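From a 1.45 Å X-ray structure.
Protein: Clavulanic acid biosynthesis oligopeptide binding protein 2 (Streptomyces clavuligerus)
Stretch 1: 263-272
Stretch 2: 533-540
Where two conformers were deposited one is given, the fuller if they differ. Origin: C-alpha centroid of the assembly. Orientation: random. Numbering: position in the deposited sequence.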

# COMPACT_ATOMS: atom_id res chain seq x y z
N ARG A 263 -19.00 12.89 -13.41
CA ARG A 263 -19.32 14.03 -12.57
C ARG A 263 -18.06 14.77 -12.10
O ARG A 263 -18.08 15.99 -11.95
CB ARG A 263 -20.20 13.58 -11.40
CG ARG A 263 -21.58 13.13 -11.88
CD ARG A 263 -22.35 12.33 -10.86
NE ARG A 263 -22.92 13.14 -9.79
CZ ARG A 263 -23.72 12.68 -8.84
NH1 ARG A 263 -24.09 11.40 -8.82
NH2 ARG A 263 -24.18 13.50 -7.91
N LEU A 264 -16.97 14.03 -11.91
CA LEU A 264 -15.67 14.62 -11.62
C LEU A 264 -15.19 15.50 -12.78
O LEU A 264 -14.83 16.67 -12.59
CB LEU A 264 -14.64 13.52 -11.33
CG LEU A 264 -13.17 13.93 -11.15
CD1 LEU A 264 -12.99 14.71 -9.86
CD2 LEU A 264 -12.31 12.69 -11.14
N ILE A 265 -15.20 14.94 -13.99
CA ILE A 265 -14.75 15.67 -15.18
C ILE A 265 -15.65 16.88 -15.46
O ILE A 265 -15.16 17.93 -15.91
CB ILE A 265 -14.59 14.72 -16.40
CG1 ILE A 265 -13.45 13.73 -16.15
CG2 ILE A 265 -14.36 15.50 -17.70
CD1 ILE A 265 -13.35 12.58 -17.14
N ALA A 266 -16.94 16.76 -15.14
CA ALA A 266 -17.90 17.87 -15.26
C ALA A 266 -17.70 18.97 -14.22
O ALA A 266 -18.27 20.05 -14.34
CB ALA A 266 -19.33 17.34 -15.20
N GLY A 267 -16.92 18.69 -13.18
CA GLY A 267 -16.61 19.67 -12.14
C GLY A 267 -17.53 19.67 -10.93
O GLY A 267 -17.43 20.55 -10.08
N GLU A 268 -18.42 18.68 -10.85
CA GLU A 268 -19.34 18.57 -9.71
C GLU A 268 -18.61 18.12 -8.44
O GLU A 268 -19.06 18.40 -7.32
CB GLU A 268 -20.49 17.61 -10.04
CG GLU A 268 -21.43 18.13 -11.13
CD GLU A 268 -22.29 17.03 -11.74
OE1 GLU A 268 -22.78 16.15 -11.00
OE2 GLU A 268 -22.49 17.06 -12.97
N PHE A 269 -17.50 17.43 -8.64
CA PHE A 269 -16.58 17.09 -7.55
C PHE A 269 -15.20 17.56 -7.94
O PHE A 269 -14.88 17.65 -9.12
CB PHE A 269 -16.59 15.58 -7.29
CG PHE A 269 -17.96 15.04 -7.01
CD1 PHE A 269 -18.66 14.34 -7.99
CD2 PHE A 269 -18.57 15.27 -5.78
CE1 PHE A 269 -19.94 13.86 -7.73
CE2 PHE A 269 -19.85 14.79 -5.52
CZ PHE A 269 -20.53 14.09 -6.50
N ASP A 270 -14.38 17.87 -6.94
CA ASP A 270 -13.06 18.42 -7.19
C ASP A 270 -12.04 17.34 -7.52
O ASP A 270 -11.30 17.45 -8.49
CB ASP A 270 -12.59 19.24 -5.99
CG ASP A 270 -13.50 20.42 -5.70
OD1 ASP A 270 -14.08 21.00 -6.66
OD2 ASP A 270 -13.64 20.79 -4.52
N ILE A 271 -12.03 16.29 -6.69
CA ILE A 271 -11.04 15.23 -6.73
C ILE A 271 -11.67 13.91 -6.30
O ILE A 271 -12.52 13.88 -5.41
CB ILE A 271 -9.84 15.55 -5.78
CG1 ILE A 271 -9.10 16.83 -6.21
CG2 ILE A 271 -8.87 14.36 -5.65
CD1 ILE A 271 -8.29 16.70 -7.50
N ASN A 272 -11.25 12.82 -6.96
CA ASN A 272 -11.61 11.47 -6.53
C ASN A 272 -10.68 11.04 -5.39
O ASN A 272 -9.49 10.78 -5.61
CB ASN A 272 -11.50 10.51 -7.72
CG ASN A 272 -11.73 9.06 -7.34
OD1 ASN A 272 -11.83 8.71 -6.17
ND2 ASN A 272 -11.80 8.20 -8.35
N HIS A 533 -5.07 9.74 -12.90
CA HIS A 533 -5.81 10.63 -12.00
C HIS A 533 -6.20 11.90 -12.73
O HIS A 533 -5.40 12.45 -13.48
CB HIS A 533 -4.97 11.03 -10.79
CG HIS A 533 -4.53 9.89 -9.92
ND1 HIS A 533 -5.40 8.92 -9.45
CD2 HIS A 533 -3.32 9.59 -9.40
CE1 HIS A 533 -4.73 8.07 -8.69
NE2 HIS A 533 -3.47 8.46 -8.64
N PHE A 534 -7.42 12.38 -12.48
CA PHE A 534 -7.92 13.63 -13.05
C PHE A 534 -8.00 14.70 -11.96
O PHE A 534 -8.54 14.46 -10.89
CB PHE A 534 -9.30 13.41 -13.69
CG PHE A 534 -9.80 14.59 -14.48
CD1 PHE A 534 -9.49 14.71 -15.84
CD2 PHE A 534 -10.59 15.57 -13.88
CE1 PHE A 534 -9.95 15.80 -16.58
CE2 PHE A 534 -11.06 16.67 -14.63
CZ PHE A 534 -10.73 16.78 -15.97
N ARG A 535 -7.44 15.87 -12.24
CA ARG A 535 -7.46 16.98 -11.29
C ARG A 535 -8.16 18.18 -11.89
O ARG A 535 -7.78 18.67 -12.96
CB ARG A 535 -6.03 17.38 -10.87
CG ARG A 535 -5.04 17.42 -12.02
CD ARG A 535 -3.71 18.09 -11.67
NE ARG A 535 -2.69 17.55 -12.57
CZ ARG A 535 -2.47 17.98 -13.81
NH1 ARG A 535 -3.14 19.02 -14.29
NH2 ARG A 535 -1.56 17.37 -14.56
N ASN A 536 -9.19 18.68 -11.22
CA ASN A 536 -9.83 19.90 -11.68
C ASN A 536 -8.92 21.11 -11.47
O ASN A 536 -8.18 21.16 -10.49
CB ASN A 536 -11.20 20.06 -11.04
CG ASN A 536 -12.27 19.30 -11.80
OD1 ASN A 536 -12.46 19.51 -12.99
ND2 ASN A 536 -12.95 18.38 -11.12
N PRO A 537 -8.94 22.06 -12.43
CA PRO A 537 -7.92 23.13 -12.44
C PRO A 537 -7.97 24.15 -11.29
O PRO A 537 -6.98 24.86 -11.05
CB PRO A 537 -8.13 23.81 -13.80
CG PRO A 537 -9.56 23.52 -14.15
CD PRO A 537 -9.86 22.16 -13.57
N TRP A 538 -9.09 24.22 -10.58
CA TRP A 538 -9.26 25.15 -9.46
C TRP A 538 -8.79 24.59 -8.12
O TRP A 538 -8.86 25.27 -7.10
CB TRP A 538 -10.71 25.61 -9.33
CG TRP A 538 -11.68 24.49 -9.22
CD1 TRP A 538 -12.04 23.82 -8.08
CD2 TRP A 538 -12.41 23.89 -10.29
NE1 TRP A 538 -12.96 22.84 -8.38
CE2 TRP A 538 -13.20 22.86 -9.73
CE3 TRP A 538 -12.47 24.12 -11.67
CZ2 TRP A 538 -14.05 22.07 -10.51
CZ3 TRP A 538 -13.32 23.33 -12.44
CH2 TRP A 538 -14.09 22.32 -11.85
N VAL A 539 -8.33 23.35 -8.12
CA VAL A 539 -7.74 22.76 -6.92
C VAL A 539 -6.28 23.16 -6.85
O VAL A 539 -5.54 23.04 -7.83
CB VAL A 539 -7.90 21.22 -6.89
CG1 VAL A 539 -7.45 20.66 -5.54
CG2 VAL A 539 -9.36 20.83 -7.15
N THR A 540 -5.86 23.66 -5.69
CA THR A 540 -4.50 24.14 -5.51
C THR A 540 -3.63 23.09 -4.82
O THR A 540 -4.13 22.26 -4.05
CB THR A 540 -4.46 25.45 -4.70
OG1 THR A 540 -5.00 25.23 -3.40
CG2 THR A 540 -5.26 26.54 -5.41
O HOH W 1 -14.55 20.24 -14.55
O HOH W 2 -9.25 12.67 -9.05

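Stretch 1 begins in the last part of a helix, passes through a loop and enters a strand at Ile271. The helix closes with a Schellman motif. Gly267 N bonds back to Leu264 O at 3.0 Å, and Glu268 N bonds back to Arg263 O at 2.9 Å. Gly267 has a positive phi of 92°, the first residue to leave helical angles. Stretch 2 leaves a strand at Phe534, makes a type I turn from Asn536 to Val539, and enters strand again at Val539. Val539 N bonds to Asn536 O across that turn at 3.2 Å. The backbones come near each other at Asp270 and Asn536, whose CA atoms lie 5.7 Å apart, and at Ile271 and Arg535, with CA atoms 6.1 Å apart. No direct backbone-to-backbone hydrogen bond joins the two stretches. Side chains and water make the links.

Asn536 is central to the polar contact. Its CB points toward stretch 1, and its amide reaches main-chain carbonyls there. Asn536 ND2 donates to Leu264 O at 2.9 Å, nearly straight at 173°. Asn536 ND2 also donates to Asp270 O at 3.2 Å, with a more bent angle of 148°. One side chain thus ties Leu264, in the helix, to Asp270, the residue just before the strand. The oxygen of the same amide is also used. Water 1 donates to Asn536 OD1 and to Ile265 O, both at 2.7 Å, and so bridges two acceptors that could not bond directly.

Trp538 supplies the second direct side-chain link. Trp538 NE1 donates to Asp270 OD1 at 2.8 Å, with an angle of 174°. The bond is short and straight, and a carboxylate is a strong acceptor for the indole N-H. Asp270 OD2 is bonded elsewhere in the structure. The acid lies at the edge of the indole ring, near its plane, as that bond requires. Gly267 also meets the ring edge, with its CA 3.7 Å from Trp538 CH2. An ideal CB on Gly267 would sit 3.0 Å from Trp538 CH2, a clash. It would also be jammed against the carbonyl O of Ala266, so the backbone angles alone call for glycine.

The apolar contact centres on Phe534, which has the largest area covered by the other stretch. Ile265 CG1 lies 3.8 Å from the centroid of the Phe534 ring, directly on the ring normal, in a CH-pi contact. Leu264 CD2 packs against Phe534 CB at 4.0 Å. Leu264 and Ile265, both buried, thus set helix residues against Phe534.

Ile271 packs against Arg535 and Val539. Ile271 CD1 lies 3.9 Å from Arg535 CA, and Ile271 CG1 is 4.1 Å from Val539 CG2. The same Val539 CG2 is 3.8 Å from Asp270 CB, so the valine touches two successive residues. Water 2 adds a polar bridge nearby. Water 2 accepts from Asn272 N at 2.9 Å and donates to Phe534 O at 2.7 Å, linking the two strands through their main chains.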